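Local coordinates for protein proteophosphoglycan (PDB 2RE3) that is of unknown function but belongs to the DUF1285 family, whose fold of repeated structural motifs suggests a possible part in signal transduction, at residues Pro27-Val30 / His31-Asn34; Ile89-Asp92 / Asp93-Val97. One frame throughout, in Å; residues are numbered along the deposited sequence. Where two conformers were deposited one is given.

Contact 1: Pro27-Val30 / His31-Asn34; sequences PAPV and HLWN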
# COMPACT_ATOMS: atom_id res chain seq x y z
N PRO A 27 5.50 -12.67 -1.09
CA PRO A 27 4.75 -12.07 -2.21
C PRO A 27 4.98 -12.86 -3.50
O PRO A 27 6.11 -13.13 -3.85
CB PRO A 27 5.29 -10.63 -2.31
CG PRO A 27 6.50 -10.55 -1.45
CD PRO A 27 6.56 -11.77 -0.56
N ALA A 28 3.89 -13.25 -4.13
CA ALA A 28 3.92 -14.18 -5.23
C ALA A 28 4.24 -13.40 -6.50
O ALA A 28 3.97 -12.21 -6.58
CB ALA A 28 2.57 -14.92 -5.36
N PRO A 29 4.84 -14.08 -7.49
CA PRO A 29 5.25 -13.46 -8.76
C PRO A 29 4.08 -13.39 -9.71
O PRO A 29 4.07 -13.99 -10.81
CB PRO A 29 6.35 -14.38 -9.25
CG PRO A 29 5.87 -15.78 -8.76
CD PRO A 29 5.21 -15.51 -7.42
N VAL A 30 3.09 -12.63 -9.29
CA VAL A 30 1.79 -12.64 -9.93
C VAL A 30 1.82 -12.14 -11.36
O VAL A 30 0.88 -12.42 -12.11
CB VAL A 30 0.77 -11.84 -9.12
CG1 VAL A 30 0.44 -12.60 -7.78
CG2 VAL A 30 1.28 -10.44 -8.88
N HIS A 31 2.87 -11.40 -11.75
CA HIS A 31 2.94 -10.91 -13.11
C HIS A 31 3.50 -11.93 -14.08
O HIS A 31 3.62 -11.64 -15.27
CB HIS A 31 3.64 -9.56 -13.19
CG HIS A 31 2.85 -8.43 -12.57
ND1 HIS A 31 1.98 -7.64 -13.29
CD2 HIS A 31 2.79 -7.98 -11.29
CE1 HIS A 31 1.44 -6.74 -12.49
NE2 HIS A 31 1.90 -6.93 -11.27
N LEU A 32 3.81 -13.13 -13.59
CA LEU A 32 4.08 -14.25 -14.49
C LEU A 32 2.78 -14.89 -14.98
O LEU A 32 2.79 -15.61 -15.99
CB LEU A 32 4.90 -15.33 -13.82
CG LEU A 32 6.37 -15.05 -13.55
CD1 LEU A 32 6.91 -16.26 -12.78
CD2 LEU A 32 7.12 -14.83 -14.85
N TRP A 33 1.67 -14.59 -14.29
CA TRP A 33 0.44 -15.34 -14.46
C TRP A 33 -0.66 -14.53 -15.14
O TRP A 33 -0.89 -13.37 -14.80
CB TRP A 33 -0.05 -15.83 -13.10
CG TRP A 33 0.98 -16.60 -12.35
CD1 TRP A 33 1.97 -17.39 -12.88
CD2 TRP A 33 1.15 -16.66 -10.92
NE1 TRP A 33 2.74 -17.93 -11.88
CE2 TRP A 33 2.25 -17.51 -10.67
CE3 TRP A 33 0.47 -16.10 -9.85
CZ2 TRP A 33 2.70 -17.78 -9.37
CZ3 TRP A 33 0.89 -16.39 -8.57
CH2 TRP A 33 2.00 -17.23 -8.34
N ASN A 34 -1.33 -15.16 -16.10
CA ASN A 34 -2.47 -14.53 -16.78
C ASN A 34 -3.59 -15.52 -16.98
O ASN A 34 -3.96 -15.86 -18.12
CB ASN A 34 -2.02 -13.91 -18.09
CG ASN A 34 -1.13 -12.73 -17.86
OD1 ASN A 34 0.07 -12.79 -18.11
ND2 ASN A 34 -1.70 -11.68 -17.31

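Contact 2: Ile89-Asp92 / Asp93-Val97; sequences IRVD and DAPFV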
# COMPACT_ATOMS: atom_id res chain seq x y z
N ILE A 89 -11.15 -7.83 -6.71
CA ILE A 89 -11.55 -7.27 -5.42
C ILE A 89 -11.71 -5.76 -5.50
O ILE A 89 -11.27 -5.15 -6.45
CB ILE A 89 -10.58 -7.64 -4.25
CG1 ILE A 89 -9.23 -7.00 -4.42
CG2 ILE A 89 -10.39 -9.12 -4.18
CD1 ILE A 89 -8.46 -7.04 -3.15
N ARG A 90 -12.35 -5.20 -4.49
CA ARG A 90 -12.62 -3.79 -4.39
C ARG A 90 -11.60 -3.22 -3.45
O ARG A 90 -11.38 -3.79 -2.39
CB ARG A 90 -14.01 -3.56 -3.79
CG ARG A 90 -15.10 -3.16 -4.77
CD ARG A 90 -16.43 -2.86 -4.04
NE ARG A 90 -16.98 -4.13 -3.58
CZ ARG A 90 -17.65 -4.33 -2.45
NH1 ARG A 90 -17.90 -3.34 -1.61
NH2 ARG A 90 -18.06 -5.55 -2.16
N VAL A 91 -11.00 -2.10 -3.81
CA VAL A 91 -10.08 -1.44 -2.89
C VAL A 91 -10.51 0.00 -2.78
O VAL A 91 -10.58 0.71 -3.78
CB VAL A 91 -8.62 -1.54 -3.36
CG1 VAL A 91 -7.72 -0.82 -2.38
CG2 VAL A 91 -8.20 -3.01 -3.55
N ASP A 92 -10.82 0.43 -1.56
CA ASP A 92 -11.41 1.72 -1.36
C ASP A 92 -10.41 2.77 -1.71
O ASP A 92 -10.74 3.70 -2.41
CB ASP A 92 -11.88 1.90 0.09
CG ASP A 92 -13.19 1.20 0.35
OD1 ASP A 92 -13.82 0.74 -0.62
OD2 ASP A 92 -13.58 1.11 1.54
N ASP A 93 -9.19 2.59 -1.22
CA ASP A 93 -8.11 3.54 -1.43
C ASP A 93 -6.83 2.80 -1.86
O ASP A 93 -6.66 2.54 -3.04
CB ASP A 93 -7.93 4.37 -0.15
CG ASP A 93 -7.09 5.60 -0.37
OD1 ASP A 93 -6.60 5.80 -1.49
OD2 ASP A 93 -6.92 6.38 0.58
N ALA A 94 -5.93 2.46 -0.94
CA ALA A 94 -4.73 1.73 -1.30
C ALA A 94 -4.90 0.32 -0.78
O ALA A 94 -5.64 0.09 0.17
CB ALA A 94 -3.50 2.39 -0.73
N PRO A 95 -4.24 -0.66 -1.43
CA PRO A 95 -4.28 -2.03 -0.93
C PRO A 95 -3.59 -2.22 0.42
O PRO A 95 -3.83 -3.23 1.12
CB PRO A 95 -3.57 -2.82 -2.02
CG PRO A 95 -2.75 -1.81 -2.80
CD PRO A 95 -3.49 -0.55 -2.70
N PHE A 96 -2.73 -1.27 0.80
CA PHE A 96 -2.00 -1.38 2.07
C PHE A 96 -2.01 -0.10 2.88
O PHE A 96 -2.24 0.99 2.35
CB PHE A 96 -0.56 -1.76 1.81
CG PHE A 96 -0.38 -3.04 1.05
CD1 PHE A 96 -0.74 -4.25 1.61
CD2 PHE A 96 0.22 -3.04 -0.19
CE1 PHE A 96 -0.54 -5.42 0.93
CE2 PHE A 96 0.43 -4.22 -0.89
CZ PHE A 96 0.04 -5.42 -0.31
N VAL A 97 -1.80 -0.24 4.17
CA VAL A 97 -1.54 0.87 5.04
C VAL A 97 -0.13 0.72 5.58
O VAL A 97 0.22 -0.33 6.08
CB VAL A 97 -2.54 0.93 6.21
CG1 VAL A 97 -2.02 1.86 7.29
CG2 VAL A 97 -3.94 1.36 5.72
O HOH W 1 -8.79 2.45 -4.49

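Contact 1: Pro27-Val30 / His31-Asn34
Trp33 folds its indole back under the turn so that the six-membered part of the ring receives the bumps of Ala28, Pro29 and Val30. Three separate knobs are involved: the methyl CB of Ala28 reaches CH2 of Trp33 at 3.8 Å, the CG and CD edge of the Pro29 pyrrolidine lies against CZ2 and CH2, and CG1 of Val30 meets CZ3 of Trp33 at 3.9 Å. The other branch of Val30, CG2, lies obliquely by the His31 ring, 3.8 Å from its CD2. The Pro29 ring slants across the indole, whereas the Val30 side chain stands at about a right angle to it. Over the centre of the indole system sits the carbonyl oxygen of Pro29, 3.9 Å above the plane. Val30 N lies over the same face, so backbone atoms fill the face while the three side chains flank the six-membered ring. Trp33 gets there because its CG is anti to its own carbonyl carbon (chi1 -54°), which turns the ring back along the preceding residues. The backbone supplies the frame: this is a short 3-10 turn, as two successive i to i+3 bonds indicate, Leu32 N to Pro29 O at 2.9 Å and the longer Trp33 N to Val30 O at 3.2 Å. An inverse gamma turn centred on Pro29 leads into it. CD1 of Leu32 rests against CB of Pro29, 4.0 Å away. Replacing Trp33 with an alanine would probably leave Ala28 CB, the Pro29 ring and Val30 CG1 without the ring they pack round, and uncover the Pro29 carbonyl. Outside the turn, Lys72 NZ also bonds to Val30 O, Trp33 touches Pro83, and a glycerol, probably from the crystallisation liquor, lies near the indole.

Contact 2: Ile89-Asp92 / Asp93-Val97
Val91 reaches across the bend to the Ala94-Pro95 peptide with one branch of its isopropyl group. That branch, CG1, is set anti to the backbone N of Val91 (chi1 179°), which carries it to 3.4 Å from Ala94 O. The methyl packs mainly on this peptide; its apolar contact with CD of the Pro95 ring is looser, at 4.3 Å. Phe78 of strand 77-81 touches both Val91 and Pro95. The two aspartates at the bend are directed to other partners: the Asp92 carboxylate pairs with Arg44, while Asp93, its CG anti to N (chi1 -165°), is hydrogen-bonded to Tyr144 OH through OD1 and salt-bridged to Arg47 through OD2. The chain here passes from strand 86-91 of one six-stranded mixed sheet into strand 96-104 of the next, the linker between the two repeated sheet units. No direct hydrogen bond joins 89-92 to 93-97. A water bridges them, donating to Val91 O and to Asp93 O, each at 2.6 Å. The chemistry thus implies a bend held within itself by a water bridge and one methyl on a peptide, and from outside through its carboxylates: Asp92 by Arg44 of the first sheet, Asp93 shared between Arg47 and, on the second sheet, Tyr144.

Contact 1 is a surface feature, centred about 17 Å from the centre of the chain, whereas contact 2 is partly buried and only about 8 Å from it. The first lies in the loop between helix 15-21 and strand 37-45; the second spans the ends of strands 86-91 and 96-104 and joins two sheets, so they share no strand or helix. Their centres are 19 Å apart with nearest atoms about 8 Å away, and along the chain they come in series. Chemically, contact 1 rests on direct backbone bonds and an aromatic ring packed against aliphatic groups. Contact 2 has neither across its segments, and relies on a bridging water and one valine methyl, with carboxylates engaged by residues beyond the bend.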